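Local coordinates for uncharacterized protein MJ1062 (Methanocaldococcus jannaschii, PDB 3EO4) that is of unknown function but probably transfers acyl groups through its C-terminal GNAT acetyltransferase domain, the part of the longer protein described here, at residues M57-E60 against N61-D64; G104-I107 against G108-S111; L116-L119 against K120-Y124; N134-R137 against S138-F142. All blocks are in the same frame, centred on the assembly; numbering follows the deposited sequence.

In the fold
The four contacts follow one another along a single GNAT domain. Interaction 1 turns the chain from helix 49-58 into strand 63-71 of the larger antiparallel sheet; interactions 2 and 3 are the start and end of helix 107-121, their centres about 19 Å apart; interaction 4 starts helix 136-144. Interactions 2 and 4 lie about 11 Å apart, centre to centre, and touch where L141 packs on G108 and R109. These neighbouring helix starts share one buffer molecule, consistent with the acyl-CoA site of the family. Interaction 1, its centre about 24 Å from that of interaction 4, meets interaction 3 through V63 and W118, and both line a pocket holding a polyether probably from the crystallisation liquor.

Interaction 1. Residues M57-E60 against N61-D64; sequences MSRE and NRVD
R59 and R62 converge on the carboxylate of D64 in a salt-bridge network that spans the turn from helix 49-58 into strand 63-71 of the GNAT fold. R59 comes side-on and spends two nitrogens on one oxygen: its NH1 lies 2.6 Å from D64 OD2, on the anti lone pair, while its NE meets the same OD2 at 3.0 Å from above the carboxylate plane in a more bent bond. R62 divides its grip, NE reaching D64 OD2 at 2.9 Å and NH2 reaching D64 OD1 at 2.8 Å, both almost straight and both on syn lone pairs. Three N-H groups therefore fix OD2. An aspartate suits the place because its negative charge probably offsets the closeness of the two guanidinium groups, their planes turned 66° apart. Both arginine chains bend at chi3 (66° in R59, -69° in R62), which brings NE and its neighbour round to the acid. They cross at about a right angle, with R62 CD against R59 CB. In the second shell, W55 and N82 each touch both R62 and D64. A water completes the arrangement, accepting from R59 NH1 at 2.8 Å and from the backbone N of D64 at 3.0 Å.

Interaction 2. Residues G104-I107 against G108-S111; sequences GKHI and GRHS. With MES (2-(N-morpholino)-ethanesulfonic acid), chain E.
H106 and H110 meet in a local contact around the first turn of helix 107-121, where the loop after strand 92-97 becomes helical. H106 is the N-cap residue, and its carbonyl O takes the backbone N of H110 at 2.9 Å in a nearly straight bond. The imidazole of H110 turns back to the same atom, its ND1 lying 2.7 Å from H106 O in a weak, strongly bent bond. That return depends on chi1 of -72°, which sets CG beside the backbone N of H110 itself. On the way the ring brings CE1 to 3.6 Å from H106 CB. The H106 ring runs alongside R109, CD2 near the aliphatic CD, while R109 NE is bonded to S144.

The sequence GKHIG probably corresponds to the glycine-rich pyrophosphate-binding loop of GNAT enzymes, in which the residue at the position of H106 is commonly glycine; here the histidine keeps the positive phi (76°). The bound buffer MES lays its sulfonate in this loop, consistent with a site for the CoA phosphates. G104 N donates to MES O1S at 2.7 Å and G108 N to MES O2S at 3.2 Å. Glycine suits position 108, since a CB there would crowd O2S, and position 104, whose phi is also positive.

On the buried side I107 packs against I67 and I97 of the sheet. Its carbonyl O is held twice by S111, by the backbone N at 3.0 Å and by OG at 2.9 Å, the two arriving from opposite faces of the carbonyl plane.

Interaction 3. Residues L116-L119 against K120-Y124; sequences LKWL and KNIGY
L119 and Y124 form the tight inner side of this helix end, L119 CD2 lying 3.7 Å from CD2 of the tyrosine ring. That ring also turns its edge to the backbone, CD2 coming to 3.4 Å from L119 O, while its hydroxyl is bonded to L86 O. Replacing Y124 by an alanine would uncover L119 CD2 and is likely to leave L86 O without its hydroxyl partner. A second apolar pair lies beside it: I122 CD1 sits over one face of the W118 six-membered ring, 4.1 Å from the centroid, in a CH-pi contact. For this, I122 CG1 stands between its backbone N and carbonyl carbon (chi1 55°).

The outer side is looser. K117 and N121 cross obliquely and K117 CE comes no nearer than 3.9 Å to N121 OD1; both are exposed, as suits their polar ends. K120, also on the surface, bonds L164 O through NZ.

The backbone closes the helix as a Schellman motif: Y124 N donates to L119 O at 3.1 Å and G123 N to K120 O at 3.0 Å. G123 is the C-prime residue, its phi of 103° calling for glycine, and with I122 and Y124 it lines the pocket that holds a polyether.

Interaction 4. Residues N134-R137 against S138-F142; sequences NNIR and SIKLF
The carbonyl O of N135 is gripped by two backbone N-H groups at the start of helix 136-144: that of I139 at 3.1 Å, nearly straight and in the carbonyl plane, and that of S138 at 3.3 Å, bent and weak. S138 N is shared, since N135 OD1 also accepts from it weakly at 3.3 Å. This is an N-cap, in which the side chain takes up a helix N-H that has no carbonyl of an earlier turn to meet. The asparagine side chain gets there with CG anti to its own N (chi1 -164°), which swings the amide over S138 so that ND2 lies 3.3 Å from S138 CB. Before the helix, N135 is the centre of an inverse gamma turn, I136 N donating to N134 O at 2.9 Å.

Past the cap the usual backbone bonds take over, such as L141 N to R137 O at 2.9 Å. One side of the helix faces the fold: I139 and F142 touch I131, and L141 meets V112 of helix 107-121.

N135 ND2 donates to the morpholine oxygen O1 of the MES whose sulfonate lies at G104 and G108, while S138 OG is bonded to O1 of a second MES. A leucine in place of N135 would probably leave S138 N without its capping acceptor and the MES that bonds N135 ND2 without one of its donors. An amide suits the position because its oxygen can cap the helix while its nitrogen binds a ligand acceptor, consistent with a place beside the acyl-CoA site of GNAT enzymes.

Interaction 1. Residues M57-E60 against N61-D64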
# COMPACT_ATOMS: atom_id res chain seq x y z
N MSE A 57 15.74 -0.33 -10.31
CA MSE A 57 16.77 -0.69 -11.27
C MSE A 57 18.11 -0.01 -10.96
O MSE A 57 19.12 -0.37 -11.53
CB MSE A 57 16.32 -0.35 -12.70
CG MSE A 57 15.02 -1.05 -13.15
SE MSE A 57 15.16 -3.04 -13.14
CE MSE A 57 16.17 -3.22 -14.83
N SER A 58 18.10 0.98 -10.07
CA SER A 58 19.31 1.73 -9.73
C SER A 58 20.06 1.19 -8.50
O SER A 58 21.19 1.62 -8.25
CB SER A 58 18.97 3.19 -9.46
OG SER A 58 19.24 4.00 -10.59
N ARG A 59 19.42 0.29 -7.74
CA ARG A 59 19.94 -0.09 -6.44
C ARG A 59 21.41 -0.58 -6.49
O ARG A 59 21.77 -1.38 -7.35
CB ARG A 59 19.03 -1.12 -5.76
CG ARG A 59 17.59 -0.67 -5.58
CD ARG A 59 16.65 -1.83 -5.31
NE ARG A 59 16.93 -2.46 -4.03
CZ ARG A 59 17.44 -3.68 -3.88
NH1 ARG A 59 17.66 -4.15 -2.66
NH2 ARG A 59 17.70 -4.44 -4.94
N GLU A 60 22.25 -0.06 -5.59
CA GLU A 60 23.61 -0.55 -5.38
C GLU A 60 23.97 -0.43 -3.91
O GLU A 60 23.48 0.49 -3.23
CB GLU A 60 24.60 0.27 -6.19
CG GLU A 60 24.95 -0.35 -7.52
CD GLU A 60 24.65 0.59 -8.67
OE1 GLU A 60 24.15 1.72 -8.41
OE2 GLU A 60 24.90 0.19 -9.85
N ASN A 61 24.82 -1.34 -3.45
CA ASN A 61 25.36 -1.31 -2.08
C ASN A 61 24.28 -1.25 -1.02
O ASN A 61 24.43 -0.61 0.03
CB ASN A 61 26.34 -0.13 -1.92
CG ASN A 61 27.53 -0.24 -2.84
OD1 ASN A 61 28.32 -1.18 -2.74
ND2 ASN A 61 27.66 0.71 -3.76
N ARG A 62 23.16 -1.91 -1.30
CA ARG A 62 22.06 -1.97 -0.35
C ARG A 62 21.36 -3.30 -0.43
O ARG A 62 21.51 -4.04 -1.41
CB ARG A 62 21.05 -0.84 -0.59
CG ARG A 62 20.36 -0.83 -1.95
CD ARG A 62 19.38 0.35 -2.05
NE ARG A 62 18.20 0.25 -1.17
CZ ARG A 62 17.69 1.27 -0.47
NH1 ARG A 62 18.27 2.46 -0.50
NH2 ARG A 62 16.60 1.10 0.28
N VAL A 63 20.63 -3.62 0.63
CA VAL A 63 19.78 -4.78 0.69
C VAL A 63 18.44 -4.27 1.23
O VAL A 63 18.43 -3.43 2.14
CB VAL A 63 20.36 -5.85 1.63
CG1 VAL A 63 19.31 -6.95 1.94
CG2 VAL A 63 21.65 -6.44 1.06
N ASP A 64 17.34 -4.74 0.64
CA ASP A 64 16.01 -4.43 1.14
C ASP A 64 15.27 -5.70 1.51
O ASP A 64 15.33 -6.70 0.79
CB ASP A 64 15.20 -3.69 0.08
CG ASP A 64 15.77 -2.34 -0.25
OD1 ASP A 64 15.27 -1.33 0.31
OD2 ASP A 64 16.73 -2.28 -1.06
O HOH W 1 17.79 -6.74 -1.51

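Interaction 2. Residues G104-I107 against G108-S111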
# COMPACT_ATOMS: atom_id res chain seq x y z
N GLY A 104 4.08 1.22 17.37
CA GLY A 104 4.16 1.17 18.82
C GLY A 104 4.07 -0.23 19.41
O GLY A 104 3.75 -0.37 20.58
N LYS A 105 4.35 -1.27 18.62
CA LYS A 105 4.34 -2.67 19.12
C LYS A 105 5.65 -3.44 18.94
O LYS A 105 5.66 -4.69 19.02
CB LYS A 105 3.16 -3.45 18.54
CG LYS A 105 1.84 -3.01 19.14
CD LYS A 105 0.66 -3.46 18.30
CE LYS A 105 -0.64 -3.23 19.06
NZ LYS A 105 -1.80 -3.22 18.14
N HIS A 106 6.74 -2.69 18.73
CA HIS A 106 8.11 -3.21 18.69
C HIS A 106 8.48 -3.95 17.42
O HIS A 106 9.58 -4.50 17.32
CB HIS A 106 8.39 -4.12 19.89
CG HIS A 106 8.40 -3.41 21.21
ND1 HIS A 106 7.42 -2.51 21.57
CD2 HIS A 106 9.24 -3.51 22.27
CE1 HIS A 106 7.67 -2.07 22.80
NE2 HIS A 106 8.76 -2.66 23.24
N ILE A 107 7.59 -3.98 16.44
CA ILE A 107 7.89 -4.66 15.18
C ILE A 107 9.08 -4.03 14.49
O ILE A 107 9.97 -4.74 13.99
CB ILE A 107 6.68 -4.71 14.27
CG1 ILE A 107 5.70 -5.76 14.82
CG2 ILE A 107 7.09 -5.09 12.85
CD1 ILE A 107 4.28 -5.34 14.86
N GLY A 108 9.10 -2.70 14.46
CA GLY A 108 10.19 -2.00 13.78
C GLY A 108 11.49 -2.24 14.52
O GLY A 108 12.54 -2.50 13.92
N ARG A 109 11.42 -2.16 15.84
CA ARG A 109 12.56 -2.40 16.69
C ARG A 109 13.18 -3.78 16.44
O ARG A 109 14.38 -3.88 16.21
CB ARG A 109 12.11 -2.26 18.14
CG ARG A 109 13.21 -2.38 19.14
CD ARG A 109 12.69 -2.44 20.55
NE ARG A 109 13.85 -2.49 21.44
CZ ARG A 109 14.32 -3.59 22.03
NH1 ARG A 109 13.71 -4.77 21.86
NH2 ARG A 109 15.40 -3.49 22.80
N HIS A 110 12.36 -4.83 16.49
CA HIS A 110 12.83 -6.20 16.24
C HIS A 110 13.38 -6.39 14.83
O HIS A 110 14.32 -7.12 14.63
CB HIS A 110 11.70 -7.19 16.47
CG HIS A 110 11.35 -7.37 17.92
ND1 HIS A 110 11.02 -6.32 18.74
CD2 HIS A 110 11.28 -8.49 18.68
CE1 HIS A 110 10.76 -6.77 19.96
NE2 HIS A 110 10.91 -8.09 19.95
N SER A 111 12.77 -5.73 13.86
CA SER A 111 13.24 -5.83 12.47
C SER A 111 14.62 -5.20 12.33
O SER A 111 15.53 -5.80 11.73
CB SER A 111 12.29 -5.13 11.50
OG SER A 111 11.03 -5.73 11.49
O1 MES E . 8.61 6.01 10.54
C2 MES E . 8.96 4.64 10.35
C3 MES E . 8.99 3.84 11.66
N4 MES E . 7.74 4.11 12.38
C5 MES E . 6.73 5.01 11.82
C6 MES E . 7.44 6.27 11.34
C7 MES E . 7.49 3.49 13.68
C8 MES E . 7.48 1.96 13.54
S MES E . 7.29 1.30 15.06
O1S MES E . 6.05 1.88 15.60
O2S MES E . 7.20 -0.18 15.07
O3S MES E . 8.42 1.71 15.92

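Interaction 3. Residues L116-L119 against K120-Y124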
# COMPACT_ATOMS: atom_id res chain seq x y z
N LEU A 116 20.84 -5.43 12.26
CA LEU A 116 22.07 -5.22 13.01
C LEU A 116 22.85 -6.50 13.27
O LEU A 116 24.09 -6.50 13.21
CB LEU A 116 21.82 -4.47 14.33
CG LEU A 116 21.12 -3.11 14.23
CD1 LEU A 116 20.76 -2.63 15.62
CD2 LEU A 116 21.91 -2.05 13.47
N LYS A 117 22.14 -7.58 13.56
CA LYS A 117 22.80 -8.86 13.81
C LYS A 117 23.46 -9.37 12.52
O LYS A 117 24.58 -9.88 12.54
CB LYS A 117 21.81 -9.89 14.36
CG LYS A 117 22.46 -11.10 15.06
CD LYS A 117 22.93 -10.71 16.50
CE LYS A 117 24.31 -11.32 16.87
NZ LYS A 117 24.28 -12.80 17.02
N TRP A 118 22.77 -9.22 11.39
CA TRP A 118 23.31 -9.67 10.11
C TRP A 118 24.55 -8.85 9.77
O TRP A 118 25.56 -9.41 9.38
CB TRP A 118 22.26 -9.49 9.02
CG TRP A 118 22.75 -9.79 7.62
CD1 TRP A 118 22.96 -11.02 7.07
CD2 TRP A 118 23.08 -8.83 6.59
NE1 TRP A 118 23.41 -10.89 5.78
CE2 TRP A 118 23.48 -9.56 5.45
CE3 TRP A 118 23.10 -7.43 6.54
CZ2 TRP A 118 23.88 -8.93 4.26
CZ3 TRP A 118 23.49 -6.81 5.36
CH2 TRP A 118 23.88 -7.56 4.24
N LEU A 119 24.49 -7.53 9.93
CA LEU A 119 25.66 -6.64 9.70
C LEU A 119 26.89 -6.99 10.54
O LEU A 119 28.02 -7.07 10.03
CB LEU A 119 25.28 -5.18 9.98
CG LEU A 119 24.31 -4.53 9.03
CD1 LEU A 119 23.90 -3.19 9.63
CD2 LEU A 119 24.96 -4.36 7.62
N LYS A 120 26.65 -7.17 11.85
CA LYS A 120 27.67 -7.54 12.81
C LYS A 120 28.38 -8.84 12.43
O LYS A 120 29.61 -8.93 12.50
CB LYS A 120 27.06 -7.70 14.21
CG LYS A 120 28.08 -7.91 15.28
CD LYS A 120 27.46 -7.85 16.68
CE LYS A 120 28.53 -8.07 17.74
NZ LYS A 120 28.30 -7.16 18.92
N ASN A 121 27.61 -9.83 12.02
CA ASN A 121 28.14 -11.16 11.80
C ASN A 121 29.09 -11.24 10.60
O ASN A 121 29.96 -12.11 10.55
CB ASN A 121 27.00 -12.15 11.64
CG ASN A 121 26.39 -12.56 12.97
OD1 ASN A 121 26.90 -12.21 14.06
ND2 ASN A 121 25.31 -13.33 12.90
N ILE A 122 28.89 -10.34 9.63
CA ILE A 122 29.79 -10.21 8.50
C ILE A 122 30.87 -9.14 8.65
O ILE A 122 31.62 -8.88 7.70
CB ILE A 122 29.05 -10.01 7.16
CG1 ILE A 122 28.11 -8.81 7.22
CG2 ILE A 122 28.34 -11.33 6.75
CD1 ILE A 122 27.58 -8.45 5.90
N GLY A 123 30.95 -8.54 9.84
CA GLY A 123 32.08 -7.72 10.22
C GLY A 123 31.96 -6.21 10.20
O GLY A 123 32.97 -5.53 10.29
N TYR A 124 30.75 -5.67 10.07
CA TYR A 124 30.54 -4.24 10.31
C TYR A 124 30.66 -3.97 11.80
O TYR A 124 30.33 -4.82 12.62
CB TYR A 124 29.17 -3.76 9.79
CG TYR A 124 29.11 -3.76 8.29
CD1 TYR A 124 29.59 -2.64 7.56
CD2 TYR A 124 28.58 -4.86 7.57
CE1 TYR A 124 29.53 -2.62 6.17
CE2 TYR A 124 28.52 -4.83 6.17
CZ TYR A 124 29.02 -3.72 5.48
OH TYR A 124 29.02 -3.68 4.09

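Interaction 4. Residues N134-R137 against S138-F142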
# COMPACT_ATOMS: atom_id res chain seq x y z
N ASN A 134 10.63 15.32 13.32
CA ASN A 134 9.23 15.15 13.69
C ASN A 134 8.88 13.68 13.86
O ASN A 134 7.82 13.34 14.38
CB ASN A 134 8.28 15.85 12.68
CG ASN A 134 8.33 15.23 11.27
OD1 ASN A 134 9.41 14.97 10.76
ND2 ASN A 134 7.17 15.00 10.66
N ASN A 135 9.78 12.80 13.42
CA ASN A 135 9.53 11.38 13.46
C ASN A 135 9.82 10.80 14.85
O ASN A 135 10.84 10.11 15.04
CB ASN A 135 10.31 10.67 12.37
CG ASN A 135 9.78 9.26 12.10
OD1 ASN A 135 8.96 8.74 12.85
ND2 ASN A 135 10.27 8.64 11.02
N ILE A 136 8.93 11.09 15.81
CA ILE A 136 9.13 10.68 17.20
C ILE A 136 9.18 9.16 17.45
O ILE A 136 9.93 8.70 18.31
CB ILE A 136 8.24 11.48 18.25
CG1 ILE A 136 7.87 10.62 19.47
CG2 ILE A 136 7.00 12.11 17.62
CD1 ILE A 136 8.90 10.70 20.55
N ARG A 137 8.41 8.40 16.68
CA ARG A 137 8.37 6.94 16.85
C ARG A 137 9.67 6.31 16.38
O ARG A 137 10.18 5.36 16.98
CB ARG A 137 7.16 6.32 16.13
CG ARG A 137 5.84 6.62 16.86
CD ARG A 137 4.63 6.22 16.05
NE ARG A 137 3.36 6.48 16.74
CZ ARG A 137 2.88 5.76 17.76
NH1 ARG A 137 1.70 6.08 18.30
NH2 ARG A 137 3.55 4.73 18.27
N SER A 138 10.24 6.90 15.33
CA SER A 138 11.45 6.35 14.79
C SER A 138 12.64 6.68 15.69
O SER A 138 13.48 5.83 15.97
CB SER A 138 11.64 6.81 13.35
OG SER A 138 12.97 6.57 12.95
N ILE A 139 12.67 7.90 16.21
CA ILE A 139 13.66 8.27 17.22
C ILE A 139 13.61 7.31 18.42
O ILE A 139 14.65 6.83 18.86
CB ILE A 139 13.50 9.76 17.64
CG1 ILE A 139 13.85 10.67 16.45
CG2 ILE A 139 14.32 10.08 18.94
CD1 ILE A 139 13.50 12.15 16.62
N LYS A 140 12.42 7.01 18.93
CA LYS A 140 12.28 6.07 20.05
C LYS A 140 12.73 4.67 19.71
O LYS A 140 13.36 4.00 20.53
CB LYS A 140 10.83 6.01 20.50
CG LYS A 140 10.45 7.25 21.23
CD LYS A 140 9.00 7.22 21.62
CE LYS A 140 8.71 8.34 22.61
NZ LYS A 140 7.53 7.95 23.40
N LEU A 141 12.39 4.23 18.51
CA LEU A 141 12.83 2.93 17.99
C LEU A 141 14.36 2.78 18.07
O LEU A 141 14.86 1.84 18.69
CB LEU A 141 12.32 2.73 16.54
CG LEU A 141 12.43 1.39 15.77
CD1 LEU A 141 11.73 1.55 14.44
CD2 LEU A 141 13.86 0.91 15.53
N PHE A 142 15.09 3.70 17.46
CA PHE A 142 16.54 3.56 17.34
C PHE A 142 17.28 3.80 18.66
O PHE A 142 18.24 3.08 18.98
CB PHE A 142 17.10 4.46 16.23
CG PHE A 142 16.82 3.94 14.84
CD1 PHE A 142 17.60 2.92 14.30
CD2 PHE A 142 15.76 4.46 14.09
CE1 PHE A 142 17.34 2.45 13.00
CE2 PHE A 142 15.48 3.99 12.82
CZ PHE A 142 16.25 2.99 12.27